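Nicotinate phosphoribosyltransferase (Saccharomyces cerevisiae, PDB 1VLP) catalyses the first step of NAD synthesis from nicotinic acid, joining nicotinate to a phosphoribosyl group at the expense of ATP. Local coordinates at residues T30-V35 and D139-E144; P146-I151 and L386-K391. All coordinates share one frame; numbering follows the deposited sequence.

Contact 1 of 2, residues T30-V35 and D139-E144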
ATOM      1  N   THR A  30       5.032  -0.016   9.827  1.00  3.90           N
ATOM      2  CA  THR A  30       6.210  -0.921   9.903  1.00  6.59           C
ATOM      3  C   THR A  30       7.400  -0.315   9.135  1.00  2.00           C
ATOM      4  O   THR A  30       8.522  -0.321   9.672  1.00  3.46           O
ATOM      5  CB  THR A  30       5.889  -2.348   9.457  1.00  7.03           C
ATOM      6  OG1 THR A  30       5.298  -2.342   8.158  1.00  7.36           O
ATOM      7  CG2 THR A  30       4.933  -2.995  10.448  1.00  9.93           C
HETATM    8  N   MSE A  31       7.186   0.263   7.954  0.50  2.00           N
HETATM    9  CA  MSE A  31       8.238   1.012   7.299  0.50  2.00           C
HETATM   10  C   MSE A  31       8.785   2.149   8.129  0.50  2.00           C
HETATM   11  O   MSE A  31       9.970   2.338   8.216  0.50  2.00           O
HETATM   12  CB  MSE A  31       7.699   1.644   6.001  0.50  5.43           C
HETATM   13  CG  MSE A  31       7.577   0.740   4.817  0.50 10.88           C
HETATM   14 SE   MSE A  31       9.402   0.281   4.209  0.50 15.53          SE
HETATM   15  CE  MSE A  31      10.017   1.914   3.724  0.50  8.51           C
ATOM     16  N   HIS A  32       7.878   2.885   8.764  1.00  3.28           N
ATOM     17  CA  HIS A  32       8.278   3.996   9.630  1.00  3.00           C
ATOM     18  C   HIS A  32       9.242   3.491  10.731  1.00  2.28           C
ATOM     19  O   HIS A  32      10.273   4.074  11.021  1.00  2.33           O
ATOM     20  CB  HIS A  32       7.026   4.637  10.251  1.00  2.10           C
ATOM     21  CG  HIS A  32       7.307   5.931  10.952  1.00  4.34           C
ATOM     22  ND1 HIS A  32       6.493   6.418  11.966  1.00  2.84           N
ATOM     23  CD2 HIS A  32       8.301   6.848  10.788  1.00  3.45           C
ATOM     24  CE1 HIS A  32       6.972   7.590  12.371  1.00  8.65           C
ATOM     25  NE2 HIS A  32       8.086   7.854  11.702  1.00  4.55           N
ATOM     26  N   ALA A  33       8.853   2.391  11.374  1.00  2.90           N
ATOM     27  CA  ALA A  33       9.708   1.743  12.394  1.00  2.52           C
ATOM     28  C   ALA A  33      11.023   1.293  11.800  1.00  2.69           C
ATOM     29  O   ALA A  33      12.073   1.519  12.391  1.00  2.00           O
ATOM     30  CB  ALA A  33       9.004   0.594  13.027  1.00  2.52           C
ATOM     31  N   ALA A  34      10.971   0.719  10.599  1.00  4.06           N
ATOM     32  CA  ALA A  34      12.212   0.226   9.965  1.00  5.02           C
ATOM     33  C   ALA A  34      13.156   1.395   9.609  1.00  3.34           C
ATOM     34  O   ALA A  34      14.371   1.321   9.804  1.00  2.82           O
ATOM     35  CB  ALA A  34      11.875  -0.623   8.717  1.00  5.22           C
ATOM     36  N   VAL A  35      12.583   2.498   9.099  1.00  3.63           N
ATOM     37  CA  VAL A  35      13.355   3.640   8.649  1.00  3.23           C
ATOM     38  C   VAL A  35      13.926   4.373   9.840  1.00  4.36           C
ATOM     39  O   VAL A  35      15.091   4.791   9.817  1.00  3.26           O
ATOM     40  CB  VAL A  35      12.471   4.541   7.801  1.00  5.54           C
ATOM     41  CG1 VAL A  35      13.070   5.862   7.580  1.00  9.05           C
ATOM     42  CG2 VAL A  35      12.166   3.816   6.460  1.00  4.48           C
ATOM     43  N   ASP A 139      10.576  11.383   8.687  1.00  2.06           N
ATOM     44  CA  ASP A 139       9.646  12.525   8.692  1.00  2.88           C
ATOM     45  C   ASP A 139       8.670  12.500   7.528  1.00  3.78           C
ATOM     46  O   ASP A 139       7.682  13.276   7.528  1.00  8.86           O
ATOM     47  CB  ASP A 139      10.395  13.870   8.605  1.00  3.54           C
ATOM     48  CG  ASP A 139      11.095  14.243   9.889  1.00 10.26           C
ATOM     49  OD1 ASP A 139      10.848  13.615  10.921  1.00 16.14           O
ATOM     50  OD2 ASP A 139      11.922  15.170   9.847  1.00 14.39           O
ATOM     51  N   THR A 140       8.953  11.702   6.492  1.00  3.96           N
ATOM     52  CA  THR A 140       8.191  11.764   5.245  1.00  5.36           C
ATOM     53  C   THR A 140       7.378  10.510   4.911  1.00  3.94           C
ATOM     54  O   THR A 140       6.352  10.577   4.148  1.00  2.88           O
ATOM     55  CB  THR A 140       9.119  12.125   4.054  1.00  5.84           C
ATOM     56  OG1 THR A 140      10.123  11.154   3.926  1.00 12.23           O
ATOM     57  CG2 THR A 140       9.746  13.494   4.292  1.00  9.02           C
ATOM     58  N   ILE A 141       7.839   9.381   5.437  1.00  4.54           N
ATOM     59  CA  ILE A 141       7.243   8.063   5.110  1.00  5.24           C
ATOM     60  C   ILE A 141       5.704   7.942   5.315  1.00  6.28           C
ATOM     61  O   ILE A 141       5.030   7.230   4.557  1.00  4.77           O
ATOM     62  CB  ILE A 141       8.035   6.953   5.839  1.00  5.52           C
ATOM     63  CG1 ILE A 141       7.626   5.575   5.334  1.00 10.30           C
ATOM     64  CG2 ILE A 141       7.875   7.067   7.356  1.00  7.72           C
ATOM     65  CD1 ILE A 141       8.708   4.773   4.947  1.00 13.42           C
ATOM     66  N   LEU A 142       5.131   8.621   6.319  1.00  2.00           N
ATOM     67  CA  LEU A 142       3.713   8.425   6.560  1.00  2.96           C
ATOM     68  C   LEU A 142       2.821   9.152   5.560  1.00  2.00           C
ATOM     69  O   LEU A 142       1.633   8.873   5.494  1.00  4.85           O
ATOM     70  CB  LEU A 142       3.359   8.846   7.992  1.00  2.57           C
ATOM     71  CG  LEU A 142       3.996   8.007   9.108  1.00  2.38           C
ATOM     72  CD1 LEU A 142       3.362   8.388  10.477  1.00  2.41           C
ATOM     73  CD2 LEU A 142       3.879   6.514   8.864  1.00  3.55           C
ATOM     74  N   TYR A 143       3.325  10.152   4.836  1.00  3.69           N
ATOM     75  CA  TYR A 143       2.387  10.985   4.010  1.00  4.95           C
ATOM     76  C   TYR A 143       1.677  10.286   2.879  1.00  3.88           C
ATOM     77  O   TYR A 143       0.541  10.660   2.572  1.00  5.58           O
ATOM     78  CB  TYR A 143       3.121  12.175   3.426  1.00  4.26           C
ATOM     79  CG  TYR A 143       3.432  13.246   4.417  1.00  2.00           C
ATOM     80  CD1 TYR A 143       2.442  14.117   4.856  1.00  4.55           C
ATOM     81  CD2 TYR A 143       4.737  13.422   4.915  1.00  5.17           C
ATOM     82  CE1 TYR A 143       2.738  15.147   5.722  1.00  9.73           C
ATOM     83  CE2 TYR A 143       5.030  14.433   5.796  1.00  7.69           C
ATOM     84  CZ  TYR A 143       4.029  15.293   6.202  1.00  5.85           C
ATOM     85  OH  TYR A 143       4.317  16.314   7.082  1.00  5.13           O
ATOM     86  N   GLU A 144       2.337   9.308   2.244  1.00  4.99           N
ATOM     87  CA  GLU A 144       1.790   8.682   1.018  1.00  6.57           C
ATOM     88  C   GLU A 144       0.264   8.390   1.123  1.00  4.02           C
ATOM     89  O   GLU A 144      -0.553   8.898   0.322  1.00  4.13           O
ATOM     90  CB  GLU A 144       2.552   7.398   0.690  1.00  8.04           C
ATOM     91  CG  GLU A 144       2.090   6.708  -0.586  1.00 10.51           C
ATOM     92  CD  GLU A 144       2.443   5.213  -0.669  1.00 10.36           C
ATOM     93  OE1 GLU A 144       3.071   4.617   0.259  1.00 14.40           O
ATOM     94  OE2 GLU A 144       2.110   4.626  -1.716  1.00 12.04           O
TER

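Contact 2 of 2, residues P146-I151 and L386-K391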
ATOM      1  N   PRO A 146      -2.369   8.946   3.537  1.00  3.87           N
ATOM      2  CA  PRO A 146      -3.364  10.004   3.774  1.00  5.11           C
ATOM      3  C   PRO A 146      -3.417  11.017   2.638  1.00  3.97           C
ATOM      4  O   PRO A 146      -4.482  11.507   2.309  1.00  2.14           O
ATOM      5  CB  PRO A 146      -2.954  10.615   5.123  1.00  4.92           C
ATOM      6  CG  PRO A 146      -1.539  10.139   5.359  1.00  8.51           C
ATOM      7  CD  PRO A 146      -1.373   8.860   4.628  1.00  8.91           C
ATOM      8  N   LEU A 147      -2.290  11.373   2.020  1.00  2.81           N
ATOM      9  CA  LEU A 147      -2.368  12.336   0.916  1.00  2.59           C
ATOM     10  C   LEU A 147      -3.189  11.772  -0.241  1.00  2.40           C
ATOM     11  O   LEU A 147      -4.027  12.459  -0.808  1.00  2.05           O
ATOM     12  CB  LEU A 147      -0.978  12.717   0.431  1.00  4.12           C
ATOM     13  CG  LEU A 147      -0.176  13.559   1.402  1.00  3.99           C
ATOM     14  CD1 LEU A 147       1.118  13.991   0.755  1.00  3.59           C
ATOM     15  CD2 LEU A 147      -0.934  14.776   1.935  1.00  7.29           C
ATOM     16  N   LEU A 148      -2.882  10.540  -0.674  1.00  3.85           N
ATOM     17  CA  LEU A 148      -3.691   9.870  -1.705  1.00  2.39           C
ATOM     18  C   LEU A 148      -5.164   9.795  -1.359  1.00  5.55           C
ATOM     19  O   LEU A 148      -6.006  10.131  -2.211  1.00  3.79           O
ATOM     20  CB  LEU A 148      -3.129   8.509  -2.014  1.00  4.19           C
ATOM     21  CG  LEU A 148      -1.798   8.505  -2.755  1.00  5.00           C
ATOM     22  CD1 LEU A 148      -1.264   7.050  -2.760  1.00  5.79           C
ATOM     23  CD2 LEU A 148      -1.945   9.110  -4.152  1.00  4.76           C
ATOM     24  N   SER A 149      -5.450   9.376  -0.120  1.00  2.70           N
ATOM     25  CA  SER A 149      -6.855   9.262   0.398  1.00  3.39           C
ATOM     26  C   SER A 149      -7.550  10.613   0.339  1.00  2.00           C
ATOM     27  O   SER A 149      -8.713  10.729  -0.097  1.00  2.00           O
ATOM     28  CB  SER A 149      -6.905   8.723   1.829  1.00  5.02           C
ATOM     29  OG  SER A 149      -6.357   7.400   1.916  1.00 14.13           O
ATOM     30  N   LEU A 150      -6.809  11.672   0.677  1.00  3.86           N
ATOM     31  CA  LEU A 150      -7.377  13.011   0.604  1.00  2.29           C
ATOM     32  C   LEU A 150      -7.634  13.531  -0.820  1.00  3.94           C
ATOM     33  O   LEU A 150      -8.684  14.173  -1.091  1.00  2.00           O
ATOM     34  CB  LEU A 150      -6.499  14.008   1.353  1.00  4.53           C
ATOM     35  CG  LEU A 150      -6.669  14.007   2.894  1.00  3.19           C
ATOM     36  CD1 LEU A 150      -5.493  14.815   3.524  1.00  2.81           C
ATOM     37  CD2 LEU A 150      -8.041  14.478   3.369  1.00  6.03           C
ATOM     38  N   ILE A 151      -6.669  13.300  -1.705  1.00  2.00           N
ATOM     39  CA  ILE A 151      -6.753  13.764  -3.094  1.00  2.00           C
ATOM     40  C   ILE A 151      -7.941  13.068  -3.772  1.00  2.00           C
ATOM     41  O   ILE A 151      -8.770  13.731  -4.444  1.00  2.33           O
ATOM     42  CB  ILE A 151      -5.426  13.525  -3.843  1.00  2.42           C
ATOM     43  CG1 ILE A 151      -4.306  14.394  -3.248  1.00  2.65           C
ATOM     44  CG2 ILE A 151      -5.536  13.848  -5.302  1.00  2.31           C
ATOM     45  CD1 ILE A 151      -2.952  13.928  -3.592  1.00  7.14           C
ATOM     46  N   LEU A 386      -9.728   7.910  -9.764  1.00  5.54           N
ATOM     47  CA  LEU A 386      -8.535   8.684 -10.049  1.00  7.29           C
ATOM     48  C   LEU A 386      -7.347   7.760  -9.861  1.00  9.26           C
ATOM     49  O   LEU A 386      -7.204   7.191  -8.775  1.00 12.48           O
ATOM     50  CB  LEU A 386      -8.496   9.850  -9.051  1.00  9.83           C
ATOM     51  CG  LEU A 386      -7.525  10.972  -9.250  1.00 13.80           C
ATOM     52  CD1 LEU A 386      -7.798  11.686 -10.584  1.00 10.77           C
ATOM     53  CD2 LEU A 386      -7.653  11.936  -8.059  1.00  9.78           C
ATOM     54  N   ASN A 387      -6.526   7.600 -10.906  1.00  6.90           N
ATOM     55  CA  ASN A 387      -5.329   6.732 -10.898  1.00  8.60           C
ATOM     56  C   ASN A 387      -4.113   7.580 -10.515  1.00  3.98           C
ATOM     57  O   ASN A 387      -3.344   8.020 -11.408  1.00  7.34           O
ATOM     58  CB  ASN A 387      -5.122   6.122 -12.273  1.00 11.13           C
ATOM     59  CG  ASN A 387      -3.928   5.115 -12.358  1.00 15.20           C
ATOM     60  OD1 ASN A 387      -3.188   4.884 -11.390  1.00 16.95           O
ATOM     61  ND2 ASN A 387      -3.740   4.540 -13.546  1.00 18.47           N
ATOM     62  N   ILE A 388      -3.965   7.783  -9.215  1.00  5.97           N
ATOM     63  CA  ILE A 388      -2.866   8.589  -8.662  1.00  5.03           C
ATOM     64  C   ILE A 388      -1.941   7.738  -7.784  1.00  4.63           C
ATOM     65  O   ILE A 388      -2.350   6.766  -7.125  1.00  5.55           O
ATOM     66  CB  ILE A 388      -3.379   9.798  -7.856  1.00  5.22           C
ATOM     67  CG1 ILE A 388      -4.460   9.342  -6.838  1.00  5.21           C
ATOM     68  CG2 ILE A 388      -3.932  10.854  -8.848  1.00  8.04           C
ATOM     69  CD1 ILE A 388      -4.914  10.361  -5.838  1.00  8.95           C
ATOM     70  N   VAL A 389      -0.682   8.163  -7.760  1.00  3.94           N
ATOM     71  CA  VAL A 389       0.345   7.539  -6.914  1.00  3.28           C
ATOM     72  C   VAL A 389       1.235   8.598  -6.308  1.00  4.23           C
ATOM     73  O   VAL A 389       1.252   9.714  -6.802  1.00  4.54           O
ATOM     74  CB  VAL A 389       1.213   6.565  -7.692  1.00  4.51           C
ATOM     75  CG1 VAL A 389       0.352   5.453  -8.278  1.00  8.68           C
ATOM     76  CG2 VAL A 389       2.012   7.246  -8.753  1.00  8.46           C
ATOM     77  N   ILE A 390       1.877   8.256  -5.201  1.00  4.43           N
ATOM     78  CA  ILE A 390       2.909   9.103  -4.583  1.00  6.24           C
ATOM     79  C   ILE A 390       4.060   8.126  -4.365  1.00  5.25           C
ATOM     80  O   ILE A 390       3.958   7.198  -3.590  1.00  6.99           O
ATOM     81  CB  ILE A 390       2.442   9.802  -3.282  1.00  7.91           C
ATOM     82  CG1 ILE A 390       1.481  10.907  -3.611  1.00  5.73           C
ATOM     83  CG2 ILE A 390       3.630  10.365  -2.497  1.00  6.26           C
ATOM     84  CD1 ILE A 390       0.807  11.516  -2.401  1.00  6.53           C
ATOM     85  N   LYS A 391       5.100   8.288  -5.181  1.00  3.90           N
ATOM     86  CA  LYS A 391       6.191   7.330  -5.343  1.00  7.79           C
ATOM     87  C   LYS A 391       7.528   7.879  -4.830  1.00  4.67           C
ATOM     88  O   LYS A 391       7.782   9.062  -4.975  1.00  3.98           O
ATOM     89  CB  LYS A 391       6.383   7.062  -6.835  1.00 10.39           C
ATOM     90  CG  LYS A 391       6.814   8.307  -7.683  1.00 18.64           C
ATOM     91  CD  LYS A 391       6.567   8.148  -9.211  1.00 15.56           C
ATOM     92  CE  LYS A 391       7.180   9.304 -10.015  1.00 15.65           C
ATOM     93  NZ  LYS A 391       7.429   8.830 -11.421  1.00 25.18           N
TER

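Contact 1 of 2, residues T30-V35 and D139-E144
A type I beta turn, T140 to Y143, presents its two central residues, I141 and L142, to M31, H32 and V35 on helix 26-38 in the N-terminal part of this type II phosphoribosyltransferase. I141 points straight at the helix. Its CG1 lies anti to the backbone N (chi1 -169°), which carries CD1 out toward M31 and V35 while CG2 is left to meet H32. The branched isoleucine thus serves three neighbours. CD1 approaches CG2 of V35 tip to tip at 3.9 Å, and the side chain of M31, a selenomethionine here, crosses that of I141 nearly at a right angle; M31 has two deposited conformers, so its exact spacing is doubtful. The H32 ring meets the turn's remaining carbons: CD2 of H32 lies 3.5 Å from the CG2 methyl of I141, and the branch carbon CG of L142 sits over one ring face, 4.1 Å above the plane and offset toward the rim. A histidine suits this place because it offers carbon to the turn while both nitrogens find partners, ND1 hydrogen-bonding to Y96 OH and NE2 to Y99 OH, which fixes the ring's rotation in a buried setting. K28 NZ bonds to I141 O in the turn and forms a salt bridge with E144 OE1 just beyond it. That oxygen also hydrogen-bonds to the hydroxyl of Y27, a probable nicotinate-binding residue, so E144 probably belongs to the second shell of the substrate pocket. The turn is closed by its own backbone bond, from Y143 N to T140 O, at 3.1 Å.

Contact 2 of 2, residues P146-I151 and L386-K391
With CG1 of I388 set between its own backbone N and carbonyl carbon (chi1 49°), the tip of this isoleucine touches both L148 and I151, while CG of L148 lies anti to its carbonyl carbon (chi1 -70°) and so sends CD2 over the strand. CD1 of I388 meets CD2 of L148 at 3.6 Å and, equally close, CG2 of I151 at 3.6 Å. The side chains of L148 and I388 lie alongside one another, pointing opposite ways, as do those of L148 and I390, where CD2 of L148 is 3.9 Å from I390 CG1. This is helix-on-sheet packing: helix 144-159 lies on the five-stranded antiparallel sheet, and the axis of its 146-151 segment runs 8.7 Å from that of strand 388-391 and nearly antiparallel to it, at 159°. L386, I388 and I390, every second residue, face the helix, and L147, L148 and I151 answer from one side of it. Beta-branched isoleucines suit the extended strand; leucine, unbranched at CB, is at ease in a helix, and L148 turns its forked end to both I388 and I390. An alanine in place of L148 would probably open a gap between I388 and I390, leaving both side chains looser against the helix. At one end CG2 of I151 touches L386 CD2 at 4.0 Å; at the other, CB of L147 meets I390 CD1 at 3.6 Å, the two side chains crossing at about a right angle.

In the fold
From the N terminus, helix 26-38 comes first, and contact 1 closes after 103 intervening residues that include strands 43-50, 113-120 and 126-134. The chain then passes directly into helix 144-159, where contact 2 opens; the two loops run in series, neither nested nor crossed. Contact 2 spans 234 residues, including all six strands of the parallel sheet, before strand 388-395 returns to lie antiparallel beside 43-50. Contact 1 therefore ties together elements of the N-terminal region, whereas contact 2 joins that region to the late part of the chain. They meet where E144 CG packs against I390 O at 3.6 Å.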